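Local coordinates for CELL WALL surface anchor family protein (Streptococcus pneumoniae, PDB 2WW8) that serves as the adhesin of the pneumococcal pilus and probably recognises host cells through an integrin-like, metal-binding domain, at residues Y321-T325 against I369-A374; D533-V537 against Y582-I586. One frame throughout, in Å; residues are numbered along the deposited sequence.

Interaction 1 of 2, residues Y321-T325 against I369-A374; sequences YLKLT and ILTQQA
L324 lays CG and CD1 over the end of helix 359-373. Its CG meets I369 CG2 at 3.8 Å. L324 CD1 goes on past Q373 CB to the backbone at A374, 3.7 Å from A374 N. CG of L324 sits anti to the carbonyl carbon (chi1 -81°), and CD1 points at the A374 backbone, just past the helix. L322 CD2 approaches I369 CD1 at 4.1 Å, and the two side chains cross at about a right angle. Q373 adds the polar half. Its chain is extended beyond CG, and the amide reaches the strand corner at K323. Q373 NE2 gives a nearly straight bond to L322 O (3.1 Å, 167°), which lies in the amide plane. Q373 OE1 takes the N-H of L324 N at 3.0 Å, the N-H tilted out of the carbonyl plane. OE1 also accepts from a water that donates to L324 O. The L324 end rests on strands 225-232 and 269-275. K323 CG passes Q373 OE1 at 3.7 Å, and its NZ forms a salt bridge with D330. One amide thus satisfies a carbonyl and an N-H on either side of K323, and the two bonds fix its rotation.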
ATOM      1  N   TYR A 321       6.133 -29.314  18.048  1.00 14.95           N
ATOM      2  CA  TYR A 321       4.810 -29.326  17.482  1.00 11.99           C
ATOM      3  C   TYR A 321       4.613 -30.681  16.843  1.00 13.75           C
ATOM      4  O   TYR A 321       4.972 -30.915  15.670  1.00 13.31           O
ATOM      5  CB  TYR A 321       4.637 -28.139  16.528  1.00  9.97           C
ATOM      6  CG  TYR A 321       3.172 -27.944  16.239  1.00 13.45           C
ATOM      7  CD1 TYR A 321       2.522 -28.734  15.270  1.00 15.58           C
ATOM      8  CD2 TYR A 321       2.430 -26.985  16.924  1.00 16.63           C
ATOM      9  CE1 TYR A 321       1.181 -28.567  14.975  1.00 14.80           C
ATOM     10  CE2 TYR A 321       1.063 -26.802  16.654  1.00 17.80           C
ATOM     11  CZ  TYR A 321       0.482 -27.605  15.692  1.00 17.52           C
ATOM     12  OH  TYR A 321      -0.848 -27.447  15.458  1.00 14.64           O
ATOM     13  N   LEU A 322       4.068 -31.595  17.639  1.00 14.41           N
ATOM     14  CA  LEU A 322       4.245 -33.022  17.355  1.00 15.60           C
ATOM     15  C   LEU A 322       3.144 -33.558  16.421  1.00 16.63           C
ATOM     16  O   LEU A 322       2.822 -34.744  16.495  1.00 17.65           O
ATOM     17  CB  LEU A 322       4.193 -33.846  18.642  1.00 15.07           C
ATOM     18  CG  LEU A 322       5.378 -33.537  19.547  1.00 16.44           C
ATOM     19  CD1 LEU A 322       5.291 -34.169  20.960  1.00 15.64           C
ATOM     20  CD2 LEU A 322       6.732 -33.723  18.876  1.00 13.41           C
ATOM     21  N   LYS A 323       2.573 -32.690  15.587  1.00 16.68           N
ATOM     22  CA  LYS A 323       1.527 -33.035  14.635  1.00 16.46           C
ATOM     23  C   LYS A 323       1.865 -32.459  13.240  1.00 17.29           C
ATOM     24  O   LYS A 323       2.167 -31.233  13.093  1.00 15.07           O
ATOM     25  CB  LYS A 323       0.228 -32.466  15.177  1.00 17.10           C
ATOM     26  CG  LYS A 323      -1.038 -33.009  14.532  1.00 25.78           C
ATOM     27  CD  LYS A 323      -2.285 -32.199  14.924  1.00 35.77           C
ATOM     28  CE  LYS A 323      -2.649 -31.175  13.861  1.00 38.10           C
ATOM     29  NZ  LYS A 323      -3.504 -30.108  14.448  1.00 44.35           N
ATOM     30  N   LEU A 324       1.911 -33.351  12.232  1.00 16.17           N
ATOM     31  CA  LEU A 324       2.083 -32.951  10.817  1.00 14.21           C
ATOM     32  C   LEU A 324       0.897 -32.069  10.474  1.00 14.83           C
ATOM     33  O   LEU A 324      -0.260 -32.473  10.702  1.00 12.71           O
ATOM     34  CB  LEU A 324       2.045 -34.176   9.888  1.00 12.88           C
ATOM     35  CG  LEU A 324       3.386 -34.912   9.837  1.00 12.46           C
ATOM     36  CD1 LEU A 324       3.169 -36.141   8.976  1.00 10.31           C
ATOM     37  CD2 LEU A 324       4.453 -33.985   9.305  1.00 12.85           C
ATOM     38  N   THR A 325       1.138 -30.869   9.948  1.00 14.02           N
ATOM     39  CA  THR A 325       0.038 -29.931   9.728  1.00 13.30           C
ATOM     40  C   THR A 325       0.312 -29.087   8.476  1.00 14.34           C
ATOM     41  O   THR A 325       1.481 -28.775   8.221  1.00 12.68           O
ATOM     42  CB  THR A 325      -0.189 -28.953  10.915  1.00 13.35           C
ATOM     43  OG1 THR A 325      -1.326 -28.111  10.654  1.00 12.98           O
ATOM     44  CG2 THR A 325       0.969 -28.007  11.158  1.00 14.14           C
ATOM     45  N   ILE A 369       6.073 -39.996  14.373  1.00 11.40           N
ATOM     46  CA  ILE A 369       5.217 -39.044  13.664  1.00 11.76           C
ATOM     47  C   ILE A 369       4.961 -39.468  12.206  1.00 13.59           C
ATOM     48  O   ILE A 369       3.822 -39.466  11.764  1.00 13.90           O
ATOM     49  CB  ILE A 369       5.791 -37.605  13.716  1.00 12.71           C
ATOM     50  CG1 ILE A 369       5.724 -37.142  15.181  1.00 17.17           C
ATOM     51  CG2 ILE A 369       5.079 -36.664  12.697  1.00 11.82           C
ATOM     52  CD1 ILE A 369       6.466 -35.860  15.373  1.00 13.63           C
ATOM     53  N   LEU A 370       6.014 -39.772  11.457  1.00 13.77           N
ATOM     54  CA  LEU A 370       5.840 -40.175  10.027  1.00 14.15           C
ATOM     55  C   LEU A 370       5.091 -41.503   9.919  1.00 14.07           C
ATOM     56  O   LEU A 370       4.158 -41.623   9.117  1.00 13.19           O
ATOM     57  CB  LEU A 370       7.217 -40.254   9.401  1.00 12.94           C
ATOM     58  CG  LEU A 370       7.888 -38.904   9.177  1.00 13.57           C
ATOM     59  CD1 LEU A 370       9.338 -39.157   8.827  1.00 12.35           C
ATOM     60  CD2 LEU A 370       7.117 -38.073   8.034  1.00 10.16           C
ATOM     61  N   THR A 371       5.426 -42.471  10.780  1.00 13.20           N
ATOM     62  CA  THR A 371       4.718 -43.740  10.744  1.00 13.43           C
ATOM     63  C   THR A 371       3.205 -43.528  11.006  1.00 13.21           C
ATOM     64  O   THR A 371       2.326 -44.098  10.349  1.00 11.97           O
ATOM     65  CB  THR A 371       5.399 -44.784  11.703  1.00 13.89           C
ATOM     66  OG1 THR A 371       6.727 -45.062  11.202  1.00 13.14           O
ATOM     67  CG2 THR A 371       4.598 -46.103  11.639  1.00 16.37           C
ATOM     68  N   GLN A 372       2.905 -42.739  12.032  1.00 10.89           N
ATOM     69  CA  GLN A 372       1.522 -42.634  12.492  1.00 11.86           C
ATOM     70  C   GLN A 372       0.731 -41.622  11.692  1.00 11.43           C
ATOM     71  O   GLN A 372      -0.459 -41.825  11.492  1.00 13.72           O
ATOM     72  CB  GLN A 372       1.473 -42.246  13.956  1.00 12.34           C
ATOM     73  CG  GLN A 372       1.948 -43.450  14.769  1.00 20.04           C
ATOM     74  CD  GLN A 372       1.811 -43.137  16.218  1.00 29.20           C
ATOM     75  OE1 GLN A 372       1.332 -42.051  16.558  1.00 30.64           O
ATOM     76  NE2 GLN A 372       2.232 -44.048  17.082  1.00 31.16           N
ATOM     77  N   GLN A 373       1.389 -40.568  11.220  1.00 10.10           N
ATOM     78  CA  GLN A 373       0.618 -39.448  10.650  1.00 10.88           C
ATOM     79  C   GLN A 373       0.861 -39.148   9.162  1.00  9.72           C
ATOM     80  O   GLN A 373       0.044 -38.454   8.583  1.00 13.48           O
ATOM     81  CB  GLN A 373       0.890 -38.178  11.432  1.00  9.48           C
ATOM     82  CG  GLN A 373       0.681 -38.340  12.985  1.00 12.49           C
ATOM     83  CD  GLN A 373       1.081 -37.018  13.660  1.00 15.79           C
ATOM     84  OE1 GLN A 373       0.748 -35.946  13.151  1.00 16.71           O
ATOM     85  NE2 GLN A 373       1.770 -37.069  14.756  1.00 12.40           N
ATOM     86  N   ALA A 374       1.930 -39.641   8.550  1.00 10.32           N
ATOM     87  CA  ALA A 374       2.207 -39.290   7.159  1.00 12.03           C
ATOM     88  C   ALA A 374       1.140 -39.883   6.229  1.00 12.40           C
ATOM     89  O   ALA A 374       0.555 -40.953   6.489  1.00  9.85           O
ATOM     90  CB  ALA A 374       3.601 -39.799   6.744  1.00 10.42           C
TER
HETATM   91  O   HOH W   1      -1.446 -34.860  11.782  1.00 20.12           O

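Interaction 2 of 2, residues D533-V537 against Y582-I586; sequences DVFTV and YFHTI
F535 reaches from strand 533-539 to the end of helix 575-583. Its CB starts beside the Y582 ring, 4.0 Å from Y582 CD2. CG of F535 comes next and lies 3.7 Å from Y582 CB. F535 CD1 makes the closest approach, 3.4 Å from Y582 CG, over one face of the tyrosine ring. CE1 passes on toward Y582 CD1 and T585 OG1. At the far end F535 CZ sits 3.5 Å from T585 OG1. I586 CG2 lies at the ring edge. F535 CE2 lies 4.1 Å from I586 CD1. The two rings are near parallel (23°) but slid apart, and they barely overlap. Instead Y582 CB sits over the phenylalanine face in a CH-pi contact. T585 OG1 is turned to Y582 O, with its hydroxyl between the backbone N and the carbonyl carbon (chi1 67°). It donates to that oxygen on a lone pair, and T585 N also donates there. V537 CG2 packs at the edge of the tyrosine ring, whose OH bonds E564 O and T567 OG1. F383 of strand 379-386 also meets the F535 ring. The strand packs on the helix end and the residues that follow it, in a parallel five-stranded sheet flanked by helices, consistent with the integrin-like von Willebrand factor A fold.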
ATOM      1  N   ASP A 533      13.731 -39.508   3.056  1.00 13.34           N
ATOM      2  CA  ASP A 533      14.892 -38.617   2.880  1.00 13.82           C
ATOM      3  C   ASP A 533      15.262 -38.070   4.274  1.00 13.48           C
ATOM      4  O   ASP A 533      14.501 -37.393   4.953  1.00 14.37           O
ATOM      5  CB  ASP A 533      14.606 -37.457   1.918  1.00 12.29           C
ATOM      6  CG  ASP A 533      14.274 -37.949   0.526  1.00 18.69           C
ATOM      7  OD1 ASP A 533      15.242 -38.226  -0.210  1.00 21.79           O
ATOM      8  OD2 ASP A 533      13.068 -38.067   0.169  1.00 23.85           O
ATOM      9  N   VAL A 534      16.505 -38.259   4.686  1.00 14.29           N
ATOM     10  CA  VAL A 534      16.952 -37.766   6.006  1.00 13.30           C
ATOM     11  C   VAL A 534      18.214 -36.950   5.724  1.00 14.12           C
ATOM     12  O   VAL A 534      19.222 -37.531   5.262  1.00 11.20           O
ATOM     13  CB  VAL A 534      17.316 -38.940   6.944  1.00 12.08           C
ATOM     14  CG1 VAL A 534      17.684 -38.388   8.327  1.00 11.54           C
ATOM     15  CG2 VAL A 534      16.107 -39.909   7.056  1.00 14.30           C
ATOM     16  N   PHE A 535      18.124 -35.665   6.046  1.00 12.85           N
ATOM     17  CA  PHE A 535      19.195 -34.660   5.891  1.00 12.23           C
ATOM     18  C   PHE A 535      19.661 -34.193   7.283  1.00 13.60           C
ATOM     19  O   PHE A 535      18.824 -33.951   8.144  1.00 13.54           O
ATOM     20  CB  PHE A 535      18.601 -33.432   5.199  1.00 11.02           C
ATOM     21  CG  PHE A 535      18.080 -33.719   3.827  1.00 10.41           C
ATOM     22  CD1 PHE A 535      18.959 -34.043   2.796  1.00 14.62           C
ATOM     23  CD2 PHE A 535      16.706 -33.663   3.564  1.00  8.63           C
ATOM     24  CE1 PHE A 535      18.508 -34.302   1.474  1.00 13.07           C
ATOM     25  CE2 PHE A 535      16.239 -33.921   2.212  1.00 12.19           C
ATOM     26  CZ  PHE A 535      17.136 -34.278   1.193  1.00 12.52           C
ATOM     27  N   THR A 536      20.964 -34.091   7.502  1.00 11.52           N
ATOM     28  CA  THR A 536      21.536 -33.707   8.775  1.00 13.21           C
ATOM     29  C   THR A 536      22.451 -32.513   8.502  1.00 13.75           C
ATOM     30  O   THR A 536      23.398 -32.543   7.669  1.00 12.64           O
ATOM     31  CB  THR A 536      22.334 -34.878   9.392  1.00 13.26           C
ATOM     32  OG1 THR A 536      21.457 -36.023   9.440  1.00 19.05           O
ATOM     33  CG2 THR A 536      22.779 -34.570  10.850  1.00 14.35           C
ATOM     34  N   VAL A 537      22.133 -31.424   9.179  1.00 12.88           N
ATOM     35  CA  VAL A 537      22.999 -30.230   9.158  1.00 14.19           C
ATOM     36  C   VAL A 537      23.620 -30.151  10.558  1.00 13.02           C
ATOM     37  O   VAL A 537      22.878 -29.921  11.539  1.00 13.58           O
ATOM     38  CB  VAL A 537      22.181 -28.968   8.795  1.00 14.28           C
ATOM     39  CG1 VAL A 537      22.981 -27.671   8.906  1.00 16.11           C
ATOM     40  CG2 VAL A 537      21.672 -29.063   7.327  1.00 12.99           C
ATOM     41  N   TYR A 582      19.741 -28.641   0.656  1.00  8.95           N
ATOM     42  CA  TYR A 582      19.175 -30.005   0.741  1.00 10.12           C
ATOM     43  C   TYR A 582      17.694 -29.946   0.291  1.00 12.06           C
ATOM     44  O   TYR A 582      17.220 -30.845  -0.438  1.00 12.43           O
ATOM     45  CB  TYR A 582      19.324 -30.600   2.159  1.00  9.65           C
ATOM     46  CG  TYR A 582      20.696 -31.136   2.485  1.00 12.78           C
ATOM     47  CD1 TYR A 582      21.379 -31.919   1.575  1.00 10.69           C
ATOM     48  CD2 TYR A 582      21.294 -30.897   3.729  1.00 12.16           C
ATOM     49  CE1 TYR A 582      22.621 -32.419   1.827  1.00 10.56           C
ATOM     50  CE2 TYR A 582      22.535 -31.455   4.011  1.00 10.91           C
ATOM     51  CZ  TYR A 582      23.188 -32.184   3.069  1.00 15.77           C
ATOM     52  OH  TYR A 582      24.411 -32.726   3.323  1.00 15.16           O
ATOM     53  N   PHE A 583      16.988 -28.870   0.667  1.00 11.63           N
ATOM     54  CA  PHE A 583      15.639 -28.668   0.169  1.00 12.56           C
ATOM     55  C   PHE A 583      15.607 -28.774  -1.383  1.00 15.46           C
ATOM     56  O   PHE A 583      14.725 -29.402  -1.973  1.00 15.07           O
ATOM     57  CB  PHE A 583      15.087 -27.349   0.720  1.00 10.69           C
ATOM     58  CG  PHE A 583      13.614 -27.092   0.392  1.00 14.53           C
ATOM     59  CD1 PHE A 583      12.664 -28.077   0.650  1.00 17.35           C
ATOM     60  CD2 PHE A 583      13.186 -25.909  -0.165  1.00 15.14           C
ATOM     61  CE1 PHE A 583      11.306 -27.871   0.376  1.00 18.82           C
ATOM     62  CE2 PHE A 583      11.812 -25.712  -0.506  1.00 16.46           C
ATOM     63  CZ  PHE A 583      10.877 -26.688  -0.199  1.00 16.07           C
ATOM     64  N   HIS A 584      16.560 -28.098  -2.032  1.00 14.04           N
ATOM     65  CA  HIS A 584      16.649 -28.065  -3.464  1.00 14.41           C
ATOM     66  C   HIS A 584      17.112 -29.420  -4.035  1.00 14.36           C
ATOM     67  O   HIS A 584      17.162 -29.564  -5.238  1.00 14.47           O
ATOM     68  CB  HIS A 584      17.514 -26.898  -3.982  1.00 13.62           C
ATOM     69  CG  HIS A 584      16.851 -25.561  -3.901  1.00 19.55           C
ATOM     70  ND1 HIS A 584      16.728 -24.854  -2.723  1.00 24.03           N
ATOM     71  CD2 HIS A 584      16.288 -24.782  -4.857  1.00 23.46           C
ATOM     72  CE1 HIS A 584      16.109 -23.707  -2.947  1.00 23.26           C
ATOM     73  NE2 HIS A 584      15.826 -23.647  -4.233  1.00 24.52           N
ATOM     74  N   THR A 585      17.415 -30.443  -3.244  1.00 15.01           N
ATOM     75  CA  THR A 585      17.678 -31.694  -3.946  1.00 15.47           C
ATOM     76  C   THR A 585      16.343 -32.417  -4.169  1.00 16.05           C
ATOM     77  O   THR A 585      16.302 -33.409  -4.871  1.00 16.91           O
ATOM     78  CB  THR A 585      18.657 -32.631  -3.191  1.00 16.15           C
ATOM     79  OG1 THR A 585      18.020 -33.086  -1.986  1.00 12.95           O
ATOM     80  CG2 THR A 585      19.992 -31.941  -2.878  1.00 12.88           C
ATOM     81  N   ILE A 586      15.265 -31.973  -3.534  1.00 16.59           N
ATOM     82  CA  ILE A 586      13.994 -32.668  -3.673  1.00 16.59           C
ATOM     83  C   ILE A 586      12.931 -31.787  -4.312  1.00 17.44           C
ATOM     84  O   ILE A 586      11.877 -32.306  -4.685  1.00 18.37           O
ATOM     85  CB  ILE A 586      13.491 -33.291  -2.347  1.00 17.28           C
ATOM     86  CG1 ILE A 586      13.269 -32.244  -1.273  1.00 17.39           C
ATOM     87  CG2 ILE A 586      14.531 -34.340  -1.914  1.00 18.91           C
ATOM     88  CD1 ILE A 586      12.950 -32.849   0.070  1.00 19.16           C
TER

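Overall arrangement
Both contacts set a helix end against strands, and strand 379-386 links them. L370 and A374 of interaction 1 touch it, while residues 533-537 of interaction 2 pair with it in the parallel sheet. Their centres lie 18 Å apart and their nearest atoms about 7 Å, so they do not touch. Interaction 2 is the more buried, with aromatic and aliphatic packing and no hydrogen bond between its segments. Interaction 1 is only partly buried. It combines leucine and isoleucine packing with a glutamine amide and a bridging water. The L370 side chain is about 8 Å from a calcium ion and that of T536 about 12 Å from the magnesium ion; neither contact is a metal site.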